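PDB 2AZQ: catechol 1,2-dioxygenase from Pseudomonas putida, which probably catalyses the ferric-iron-dependent intradiol ring cleavage of catechol by dioxygen to give cis,cis-muconate, the opening step of its catabolism. Local coordinates for residues L73-G77 and L78-H82; S168-E172 and F173-R177; G216-A220 and H221-F225. All blocks are in the same frame, centred on the assembly; numbering follows the deposited sequence.

Contact 1. Residues L73-G77 and L78-H82; sequences LLAAG and LGIEH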
ATOM      1  N   LEU A  73      -9.332   2.491   5.174  1.00  2.00           N
ATOM      2  CA  LEU A  73      -9.519   2.569   6.608  1.00  2.00           C
ATOM      3  C   LEU A  73      -8.374   3.310   7.310  1.00  2.19           C
ATOM      4  O   LEU A  73      -8.567   3.956   8.323  1.00  2.00           O
ATOM      5  CB  LEU A  73      -9.654   1.179   7.169  1.00  3.71           C
ATOM      6  CG  LEU A  73     -10.318   1.126   8.535  1.00  5.04           C
ATOM      7  CD1 LEU A  73     -11.741   1.649   8.430  1.00  2.59           C
ATOM      8  CD2 LEU A  73     -10.292  -0.310   9.030  1.00  5.46           C
ATOM      9  N   LEU A  74      -7.181   3.225   6.751  1.00  2.66           N
ATOM     10  CA  LEU A  74      -6.043   3.934   7.289  1.00  4.05           C
ATOM     11  C   LEU A  74      -6.080   5.426   6.915  1.00  5.64           C
ATOM     12  O   LEU A  74      -5.760   6.269   7.753  1.00  8.02           O
ATOM     13  CB  LEU A  74      -4.751   3.321   6.771  1.00  3.17           C
ATOM     14  CG  LEU A  74      -3.489   3.917   7.383  1.00  3.07           C
ATOM     15  CD1 LEU A  74      -3.517   3.793   8.930  1.00  2.00           C
ATOM     16  CD2 LEU A  74      -2.322   3.183   6.769  1.00  2.00           C
ATOM     17  N   ALA A  75      -6.456   5.773   5.681  1.00  4.60           N
ATOM     18  CA  ALA A  75      -6.505   7.197   5.300  1.00  3.30           C
ATOM     19  C   ALA A  75      -7.504   7.856   6.250  1.00  3.08           C
ATOM     20  O   ALA A  75      -7.353   9.002   6.668  1.00  2.00           O
ATOM     21  CB  ALA A  75      -6.957   7.367   3.812  1.00  2.84           C
ATOM     22  N   ALA A  76      -8.527   7.086   6.603  1.00  3.52           N
ATOM     23  CA  ALA A  76      -9.561   7.547   7.513  1.00  2.88           C
ATOM     24  C   ALA A  76      -9.014   7.723   8.942  1.00  2.80           C
ATOM     25  O   ALA A  76      -9.298   8.708   9.621  1.00  2.00           O
ATOM     26  CB  ALA A  76     -10.706   6.558   7.514  1.00  2.00           C
ATOM     27  N   GLY A  77      -8.223   6.760   9.387  1.00  2.34           N
ATOM     28  CA  GLY A  77      -7.676   6.832  10.721  1.00  4.96           C
ATOM     29  C   GLY A  77      -6.606   7.892  10.868  1.00  6.21           C
ATOM     30  O   GLY A  77      -6.426   8.443  11.960  1.00  7.78           O
ATOM     31  N   LEU A  78      -5.884   8.188   9.789  1.00  4.46           N
ATOM     32  CA  LEU A  78      -4.847   9.202   9.883  1.00  2.65           C
ATOM     33  C   LEU A  78      -5.402  10.612   9.651  1.00  2.41           C
ATOM     34  O   LEU A  78      -4.660  11.600   9.624  1.00  2.63           O
ATOM     35  CB  LEU A  78      -3.686   8.883   8.936  1.00  2.14           C
ATOM     36  CG  LEU A  78      -3.045   7.514   9.176  1.00  2.00           C
ATOM     37  CD1 LEU A  78      -1.617   7.575   8.724  1.00  4.14           C
ATOM     38  CD2 LEU A  78      -3.041   7.136  10.632  1.00  3.30           C
ATOM     39  N   GLY A  79      -6.720  10.700   9.507  1.00  2.05           N
ATOM     40  CA  GLY A  79      -7.343  11.993   9.346  1.00  2.00           C
ATOM     41  C   GLY A  79      -7.234  12.561   7.962  1.00  2.00           C
ATOM     42  O   GLY A  79      -7.617  13.716   7.730  1.00  3.34           O
ATOM     43  N   ILE A  80      -6.713  11.747   7.045  1.00  2.00           N
ATOM     44  CA  ILE A  80      -6.554  12.127   5.641  1.00  3.01           C
ATOM     45  C   ILE A  80      -7.936  12.324   4.975  1.00  2.31           C
ATOM     46  O   ILE A  80      -8.146  13.243   4.191  1.00  2.00           O
ATOM     47  CB  ILE A  80      -5.702  11.034   4.889  1.00  4.84           C
ATOM     48  CG1 ILE A  80      -4.200  11.314   5.017  1.00  2.99           C
ATOM     49  CG2 ILE A  80      -6.118  10.947   3.439  1.00  8.33           C
ATOM     50  CD1 ILE A  80      -3.780  12.592   4.298  1.00  2.00           C
ATOM     51  N   GLU A  81      -8.894  11.478   5.306  1.00  2.00           N
ATOM     52  CA  GLU A  81     -10.201  11.646   4.699  1.00  3.82           C
ATOM     53  C   GLU A  81     -10.867  12.933   5.221  1.00  5.22           C
ATOM     54  O   GLU A  81     -11.439  13.717   4.438  1.00  4.97           O
ATOM     55  CB  GLU A  81     -11.079  10.418   4.964  1.00  2.00           C
ATOM     56  CG  GLU A  81     -12.168  10.288   3.957  1.00  2.00           C
ATOM     57  CD  GLU A  81     -12.879   8.968   4.028  1.00  2.62           C
ATOM     58  OE1 GLU A  81     -13.915   8.813   3.341  1.00  2.00           O
ATOM     59  OE2 GLU A  81     -12.402   8.075   4.760  1.00  6.55           O
ATOM     60  N   HIS A  82     -10.798  13.168   6.532  1.00  5.85           N
ATOM     61  CA  HIS A  82     -11.392  14.402   7.059  1.00  7.05           C
ATOM     62  C   HIS A  82     -10.738  15.620   6.385  1.00  7.82           C
ATOM     63  O   HIS A  82     -11.445  16.570   5.957  1.00  7.43           O
ATOM     64  CB  HIS A  82     -11.223  14.498   8.580  1.00  4.67           C
ATOM     65  CG  HIS A  82     -11.721  15.787   9.169  1.00  3.09           C
ATOM     66  ND1 HIS A  82     -12.998  16.256   8.969  1.00  3.03           N
ATOM     67  CD2 HIS A  82     -11.125  16.681   9.990  1.00  4.36           C
ATOM     68  CE1 HIS A  82     -13.170  17.379   9.639  1.00  2.00           C
ATOM     69  NE2 HIS A  82     -12.049  17.657  10.270  1.00  2.16           N
TER
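L74 swings its CG anti to the backbone N (chi1 -175°), while L78, one helical turn later, keeps CG beside its own N (chi1 -57°); with these torsions CD1 of L74 rests 3.8 Å from CG of L78, the two chains crossing at a slant. L78 N still gives a helical bond to L74 O, but the next residues break the repeat in a Schellman motif. G79, at a positive phi of 79° that suits glycine, returns its N to A76 O at 3.3 Å, and I80 N makes a weak bond to A75 O. The same A75 O accepts E81 N from above its carbonyl plane at 3.2 Å, so one oxygen takes two donors from the start of the following helix, whose N-cap is G79. CG2 of I80 packs on CB of A75 at 3.7 Å. E81, extended, brings OE2 alongside CB of A76, 3.6 Å away, while OE1 accepts G107 N and forms a salt bridge with R304. The corner thus turns helix 71-77 into helix 80-94: L74 lies on Y61 and L65 of helix 52-68, and L78 and I80 pack against L38 and F55 of the second subunit.

Contact 2. Residues S168-E172 and F173-R177; sequences STQSE and FNLRR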
ATOM      1  N   SER A 168     -20.266 -11.497   5.918  1.00 22.02           N
ATOM      2  CA  SER A 168     -21.053 -12.507   5.236  1.00 22.71           C
ATOM      3  C   SER A 168     -22.177 -13.076   6.072  1.00 22.96           C
ATOM      4  O   SER A 168     -23.147 -13.596   5.511  1.00 24.33           O
ATOM      5  CB  SER A 168     -20.150 -13.642   4.730  1.00 24.92           C
ATOM      6  OG  SER A 168     -19.339 -13.211   3.638  1.00 26.79           O
ATOM      7  N   THR A 169     -22.064 -12.996   7.399  1.00 22.30           N
ATOM      8  CA  THR A 169     -23.123 -13.530   8.250  1.00 20.76           C
ATOM      9  C   THR A 169     -24.409 -12.762   7.996  1.00 19.59           C
ATOM     10  O   THR A 169     -25.485 -13.328   8.122  1.00 19.84           O
ATOM     11  CB  THR A 169     -22.777 -13.486   9.794  1.00 21.43           C
ATOM     12  OG1 THR A 169     -22.336 -12.179  10.184  1.00 24.40           O
ATOM     13  CG2 THR A 169     -21.705 -14.499  10.137  1.00 22.81           C
ATOM     14  N   GLN A 170     -24.306 -11.482   7.622  1.00 16.80           N
ATOM     15  CA  GLN A 170     -25.498 -10.687   7.350  1.00 14.10           C
ATOM     16  C   GLN A 170     -26.124 -11.045   6.011  1.00 13.84           C
ATOM     17  O   GLN A 170     -25.448 -11.506   5.095  1.00 14.34           O
ATOM     18  CB  GLN A 170     -25.188  -9.189   7.411  1.00 12.44           C
ATOM     19  CG  GLN A 170     -24.792  -8.732   8.807  1.00 12.74           C
ATOM     20  CD  GLN A 170     -24.885  -7.214   9.000  1.00 13.35           C
ATOM     21  OE1 GLN A 170     -25.934  -6.608   8.765  1.00 11.90           O
ATOM     22  NE2 GLN A 170     -23.797  -6.605   9.452  1.00 10.30           N
ATOM     23  N   SER A 171     -27.431 -10.842   5.901  1.00 12.84           N
ATOM     24  CA  SER A 171     -28.133 -11.160   4.676  1.00 12.60           C
ATOM     25  C   SER A 171     -27.844 -10.106   3.597  1.00 14.86           C
ATOM     26  O   SER A 171     -27.260  -9.052   3.890  1.00 14.20           O
ATOM     27  CB  SER A 171     -29.620 -11.235   4.971  1.00 10.06           C
ATOM     28  OG  SER A 171     -30.078  -9.989   5.429  1.00  8.10           O
ATOM     29  N   GLU A 172     -28.233 -10.374   2.349  1.00 16.01           N
ATOM     30  CA  GLU A 172     -27.987  -9.382   1.300  1.00 17.99           C
ATOM     31  C   GLU A 172     -28.526  -7.987   1.695  1.00 16.15           C
ATOM     32  O   GLU A 172     -29.630  -7.865   2.248  1.00 17.63           O
ATOM     33  CB  GLU A 172     -28.609  -9.815  -0.039  1.00 22.25           C
ATOM     34  CG  GLU A 172     -27.889 -10.982  -0.777  1.00 30.08           C
ATOM     35  CD  GLU A 172     -28.370 -11.190  -2.260  1.00 34.16           C
ATOM     36  OE1 GLU A 172     -28.166 -10.265  -3.107  1.00 33.64           O
ATOM     37  OE2 GLU A 172     -28.950 -12.278  -2.563  1.00 33.71           O
ATOM     38  N   PHE A 173     -27.726  -6.958   1.407  1.00 12.96           N
ATOM     39  CA  PHE A 173     -28.022  -5.540   1.672  1.00 10.37           C
ATOM     40  C   PHE A 173     -28.769  -5.197   2.953  1.00  8.81           C
ATOM     41  O   PHE A 173     -29.600  -4.294   2.970  1.00  6.87           O
ATOM     42  CB  PHE A 173     -28.780  -4.902   0.497  1.00 10.37           C
ATOM     43  CG  PHE A 173     -28.027  -4.903  -0.812  1.00 11.11           C
ATOM     44  CD1 PHE A 173     -28.103  -5.991  -1.686  1.00  9.60           C
ATOM     45  CD2 PHE A 173     -27.301  -3.787  -1.212  1.00  9.91           C
ATOM     46  CE1 PHE A 173     -27.473  -5.949  -2.950  1.00  8.92           C
ATOM     47  CE2 PHE A 173     -26.669  -3.748  -2.477  1.00 10.71           C
ATOM     48  CZ  PHE A 173     -26.762  -4.827  -3.345  1.00  8.01           C
ATOM     49  N   ASN A 174     -28.471  -5.913   4.029  1.00  7.68           N
ATOM     50  CA  ASN A 174     -29.123  -5.650   5.302  1.00  6.48           C
ATOM     51  C   ASN A 174     -28.684  -4.264   5.771  1.00  6.84           C
ATOM     52  O   ASN A 174     -27.499  -3.899   5.660  1.00  6.61           O
ATOM     53  CB  ASN A 174     -28.720  -6.713   6.322  1.00  7.60           C
ATOM     54  CG  ASN A 174     -29.532  -6.640   7.597  1.00  6.60           C
ATOM     55  OD1 ASN A 174     -28.976  -6.584   8.681  1.00  5.31           O
ATOM     56  ND2 ASN A 174     -30.855  -6.657   7.470  1.00  5.75           N
ATOM     57  N   LEU A 175     -29.638  -3.494   6.284  1.00  5.50           N
ATOM     58  CA  LEU A 175     -29.364  -2.135   6.745  1.00  4.71           C
ATOM     59  C   LEU A 175     -28.842  -1.249   5.596  1.00  3.78           C
ATOM     60  O   LEU A 175     -28.067  -0.312   5.811  1.00  4.90           O
ATOM     61  CB  LEU A 175     -28.358  -2.171   7.903  1.00  2.93           C
ATOM     62  CG  LEU A 175     -28.778  -3.220   8.932  1.00  3.11           C
ATOM     63  CD1 LEU A 175     -27.812  -3.209  10.100  1.00  3.72           C
ATOM     64  CD2 LEU A 175     -30.199  -2.931   9.401  1.00  3.98           C
ATOM     65  N   ARG A 176     -29.274  -1.549   4.375  1.00  2.67           N
ATOM     66  CA  ARG A 176     -28.863  -0.787   3.190  1.00  3.34           C
ATOM     67  C   ARG A 176     -30.046  -0.508   2.260  1.00  2.32           C
ATOM     68  O   ARG A 176     -30.684  -1.435   1.762  1.00  2.00           O
ATOM     69  CB  ARG A 176     -27.788  -1.557   2.418  1.00  5.39           C
ATOM     70  CG  ARG A 176     -26.413  -1.565   3.093  1.00  8.94           C
ATOM     71  CD  ARG A 176     -25.434  -2.600   2.503  1.00  8.32           C
ATOM     72  NE  ARG A 176     -24.122  -2.509   3.137  1.00  9.29           N
ATOM     73  CZ  ARG A 176     -23.268  -1.524   2.899  1.00  9.36           C
ATOM     74  NH1 ARG A 176     -23.613  -0.574   2.033  1.00 10.87           N
ATOM     75  NH2 ARG A 176     -22.108  -1.475   3.534  1.00  5.51           N
ATOM     76  N   ARG A 177     -30.334   0.763   2.012  1.00  2.00           N
ATOM     77  CA  ARG A 177     -31.451   1.106   1.141  1.00  2.72           C
ATOM     78  C   ARG A 177     -31.384   2.481   0.450  1.00  3.21           C
ATOM     79  O   ARG A 177     -30.711   3.429   0.886  1.00  2.00           O
ATOM     80  CB  ARG A 177     -32.788   1.062   1.924  1.00  4.01           C
ATOM     81  CG  ARG A 177     -33.245  -0.283   2.490  1.00  7.48           C
ATOM     82  CD  ARG A 177     -33.689  -1.261   1.403  1.00  9.65           C
ATOM     83  NE  ARG A 177     -34.200  -2.510   1.971  1.00 12.83           N
ATOM     84  CZ  ARG A 177     -33.474  -3.430   2.616  1.00 13.34           C
ATOM     85  NH1 ARG A 177     -34.064  -4.519   3.085  1.00 12.26           N
ATOM     86  NH2 ARG A 177     -32.166  -3.283   2.772  1.00 13.75           N
TER
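F173 sets its ring obliquely beside the E172 peptide, with CD1 of F173 4.2 Å from CB of E172. N174 comes next, and its backbone N reaches back to S171 O in a weak bond of 3.4 Å. Because CG of N174 is anti to its N (chi1 -170°), the side chain extends toward Q170, and the two amide groups stand nearly perpendicular, their planes 79° apart. CB of N174 also touches OG of S171 at 3.7 Å; that hydroxyl bonds D125, and NE2 of Q170 bonds T162. F173 to R176 form a type II beta turn, with N174 and L175 at its two central positions; it carries the loop that follows strand 151-155 into strand 176-180 of the intradiol dioxygenase sheet. L175, with the positive phi expected at the third place of such a turn, sends CD1 to 4.1 Å from OE1 of Q170. R176 N then closes the turn with a weak bond to F173 O, while its guanidinium bonds L109 O. R177 folds its own guanidinium back: NH2 gives a nearly straight bond (166°) to R176 O at 2.6 Å and a weak one to F173 O.

Contact 3. Residues G216-A220 and H221-F225; sequences GQRPA and HVHFF. With FE (Fe (III) ion), chain B.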
ATOM      1  N   GLY A 216      -9.065   2.799  17.879  1.00  4.81           N
ATOM      2  CA  GLY A 216      -9.644   2.748  16.561  1.00  3.73           C
ATOM      3  C   GLY A 216     -11.139   2.590  16.611  1.00  5.34           C
ATOM      4  O   GLY A 216     -11.686   1.757  15.897  1.00  6.49           O
ATOM      5  N   GLN A 217     -11.793   3.400  17.440  1.00  5.82           N
ATOM      6  CA  GLN A 217     -13.251   3.359  17.610  1.00  8.11           C
ATOM      7  C   GLN A 217     -13.976   4.503  16.953  1.00  7.28           C
ATOM      8  O   GLN A 217     -13.442   5.606  16.855  1.00  7.06           O
ATOM      9  CB  GLN A 217     -13.644   3.426  19.088  1.00 11.16           C
ATOM     10  CG  GLN A 217     -14.449   2.244  19.587  1.00 17.44           C
ATOM     11  CD  GLN A 217     -13.566   1.046  19.823  1.00 19.11           C
ATOM     12  OE1 GLN A 217     -12.561   1.149  20.523  1.00 21.62           O
ATOM     13  NE2 GLN A 217     -13.926  -0.090  19.246  1.00 19.73           N
ATOM     14  N   ARG A 218     -15.214   4.232  16.552  1.00  6.71           N
ATOM     15  CA  ARG A 218     -16.097   5.249  15.980  1.00  8.73           C
ATOM     16  C   ARG A 218     -17.454   5.227  16.699  1.00  6.94           C
ATOM     17  O   ARG A 218     -17.857   4.209  17.227  1.00  7.80           O
ATOM     18  CB  ARG A 218     -16.337   5.014  14.496  1.00 10.75           C
ATOM     19  CG  ARG A 218     -15.105   5.088  13.632  1.00 14.61           C
ATOM     20  CD  ARG A 218     -15.539   5.370  12.232  1.00 15.97           C
ATOM     21  NE  ARG A 218     -16.430   6.520  12.248  1.00 18.99           N
ATOM     22  CZ  ARG A 218     -17.165   6.913  11.219  1.00 22.02           C
ATOM     23  NH1 ARG A 218     -17.114   6.238  10.061  1.00 24.12           N
ATOM     24  NH2 ARG A 218     -17.990   7.949  11.372  1.00 22.18           N
ATOM     25  N   PRO A 219     -18.155   6.367  16.756  1.00  6.73           N
ATOM     26  CA  PRO A 219     -19.473   6.481  17.402  1.00  4.16           C
ATOM     27  C   PRO A 219     -20.541   5.846  16.511  1.00  2.33           C
ATOM     28  O   PRO A 219     -20.346   5.684  15.312  1.00  2.00           O
ATOM     29  CB  PRO A 219     -19.690   7.996  17.483  1.00  2.51           C
ATOM     30  CG  PRO A 219     -18.278   8.554  17.363  1.00  5.41           C
ATOM     31  CD  PRO A 219     -17.740   7.687  16.266  1.00  6.68           C
ATOM     32  N   ALA A 220     -21.676   5.503  17.099  1.00  2.78           N
ATOM     33  CA  ALA A 220     -22.772   4.949  16.318  1.00  2.92           C
ATOM     34  C   ALA A 220     -23.212   6.039  15.308  1.00  3.51           C
ATOM     35  O   ALA A 220     -23.427   7.212  15.670  1.00  4.92           O
ATOM     36  CB  ALA A 220     -23.920   4.574  17.233  1.00  2.00           C
ATOM     37  N   HIS A 221     -23.343   5.666  14.044  1.00  2.14           N
ATOM     38  CA  HIS A 221     -23.737   6.633  13.053  1.00  2.34           C
ATOM     39  C   HIS A 221     -24.515   6.003  11.904  1.00  2.00           C
ATOM     40  O   HIS A 221     -24.730   4.798  11.889  1.00  3.61           O
ATOM     41  CB  HIS A 221     -22.492   7.355  12.526  1.00  3.43           C
ATOM     42  CG  HIS A 221     -21.454   6.431  11.964  1.00  4.20           C
ATOM     43  ND1 HIS A 221     -20.534   5.777  12.754  1.00  2.12           N
ATOM     44  CD2 HIS A 221     -21.252   5.985  10.700  1.00  2.11           C
ATOM     45  CE1 HIS A 221     -19.815   4.967  12.001  1.00  2.00           C
ATOM     46  NE2 HIS A 221     -20.230   5.075  10.753  1.00  2.00           N
ATOM     47  N   VAL A 222     -24.965   6.838  10.967  1.00  2.00           N
ATOM     48  CA  VAL A 222     -25.708   6.347   9.819  1.00  2.00           C
ATOM     49  C   VAL A 222     -25.170   7.109   8.632  1.00  3.25           C
ATOM     50  O   VAL A 222     -25.121   8.323   8.647  1.00  6.75           O
ATOM     51  CB  VAL A 222     -27.266   6.602   9.958  1.00  2.18           C
ATOM     52  CG1 VAL A 222     -28.000   5.881   8.885  1.00  2.00           C
ATOM     53  CG2 VAL A 222     -27.755   6.158  11.294  1.00  2.00           C
ATOM     54  N   HIS A 223     -24.723   6.417   7.601  1.00  2.00           N
ATOM     55  CA  HIS A 223     -24.169   7.102   6.398  1.00  4.72           C
ATOM     56  C   HIS A 223     -25.222   7.553   5.357  1.00  5.97           C
ATOM     57  O   HIS A 223     -26.221   6.867   5.116  1.00  6.53           O
ATOM     58  CB  HIS A 223     -23.207   6.136   5.683  1.00  3.11           C
ATOM     59  CG  HIS A 223     -22.039   5.685   6.502  1.00  3.32           C
ATOM     60  ND1 HIS A 223     -20.875   6.413   6.626  1.00  2.88           N
ATOM     61  CD2 HIS A 223     -21.861   4.565   7.240  1.00  2.26           C
ATOM     62  CE1 HIS A 223     -20.033   5.759   7.408  1.00  2.55           C
ATOM     63  NE2 HIS A 223     -20.609   4.635   7.794  1.00  2.46           N
ATOM     64  N   PHE A 224     -25.006   8.717   4.760  1.00  5.16           N
ATOM     65  CA  PHE A 224     -25.927   9.177   3.726  1.00  4.74           C
ATOM     66  C   PHE A 224     -25.296   9.696   2.468  1.00  5.89           C
ATOM     67  O   PHE A 224     -24.264  10.377   2.493  1.00  7.55           O
ATOM     68  CB  PHE A 224     -26.860  10.302   4.192  1.00  2.54           C
ATOM     69  CG  PHE A 224     -27.793   9.913   5.276  1.00  2.87           C
ATOM     70  CD1 PHE A 224     -27.392   9.968   6.601  1.00  2.00           C
ATOM     71  CD2 PHE A 224     -29.091   9.506   4.973  1.00  2.00           C
ATOM     72  CE1 PHE A 224     -28.268   9.638   7.614  1.00  2.00           C
ATOM     73  CE2 PHE A 224     -29.971   9.172   5.975  1.00  2.24           C
ATOM     74  CZ  PHE A 224     -29.560   9.242   7.307  1.00  2.00           C
ATOM     75  N   PHE A 225     -25.943   9.355   1.363  1.00  5.81           N
ATOM     76  CA  PHE A 225     -25.585   9.831   0.025  1.00  5.14           C
ATOM     77  C   PHE A 225     -26.928  10.471  -0.332  1.00  4.32           C
ATOM     78  O   PHE A 225     -27.952   9.788  -0.346  1.00  2.45           O
ATOM     79  CB  PHE A 225     -25.301   8.674  -0.926  1.00  4.12           C
ATOM     80  CG  PHE A 225     -23.861   8.351  -1.086  1.00  2.00           C
ATOM     81  CD1 PHE A 225     -23.475   7.186  -1.743  1.00  2.00           C
ATOM     82  CD2 PHE A 225     -22.884   9.193  -0.608  1.00  2.00           C
ATOM     83  CE1 PHE A 225     -22.123   6.861  -1.917  1.00  2.00           C
ATOM     84  CE2 PHE A 225     -21.528   8.867  -0.783  1.00  3.07           C
ATOM     85  CZ  PHE A 225     -21.156   7.699  -1.438  1.00  2.00           C
TER
HETATM   86 FE    FE B 400     -19.369   3.656   9.022  1.00 16.50          FE
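H221 and R218 meet as two flat groups in a nearly parallel stack: the guanidinium lies over one face of the imidazole, centres 3.7 Å apart and planes only 12° from parallel, with CZ of R218 3.4 Å from CE1 of H221. A bend in the arginine chain at chi3 (51°) lays the group flat there, and NH2 is held by a hydrogen bond to OE1 of Q237. The same guanidinium brings NH1 to the edge of the H223 ring, 4.0 Å from its CE1, and the H223 ring itself stacks on W155. Hydrogen bonding helps to set the turn of the H221 ring about its CB-CG bond, since ND1 donates to P219 O at 2.6 Å, almost straight and close to the ring plane. With ND1 so engaged, NE2 is turned to the metal. Replacing R218 by an alanine would probably leave that face of H221 without its stacking partner and OE1 of Q237 without the NH2 donor. Metal coordination is the third interaction: H221 NE2 lies 2.4 Å and H223 NE2 2.0 Å from the iron. Two histidines from alternate positions of strand 217-227, joined by Y163 and Y197, give the two-histidine, two-tyrosine non-haem iron(III) site characteristic of intradiol ring-cleavage dioxygenases.

Overall arrangement
Contacts 1 and 3 are buried, whereas contact 2 is partly exposed, and each uses the chemistry of its place. The helix corner of contact 1 depends on carbonyl oxygens and apolar side chains, leucine against leucine and isoleucine against alanine; contact 2, a turn entering the sheet, closes that turn with weak backbone bonds and has polar ends held by neighbouring loops; contact 3 joins a stacked arginine to metal ligands. Contacts 2 and 3 reach the same sheet, their nearest atoms about 7 Å apart, while contact 1 belongs to the helical N-terminal region, with its centre about 14 Å from that of contact 3. Of the three, contact 1 alone touches the second subunit, and contact 3 alone supplies iron ligands.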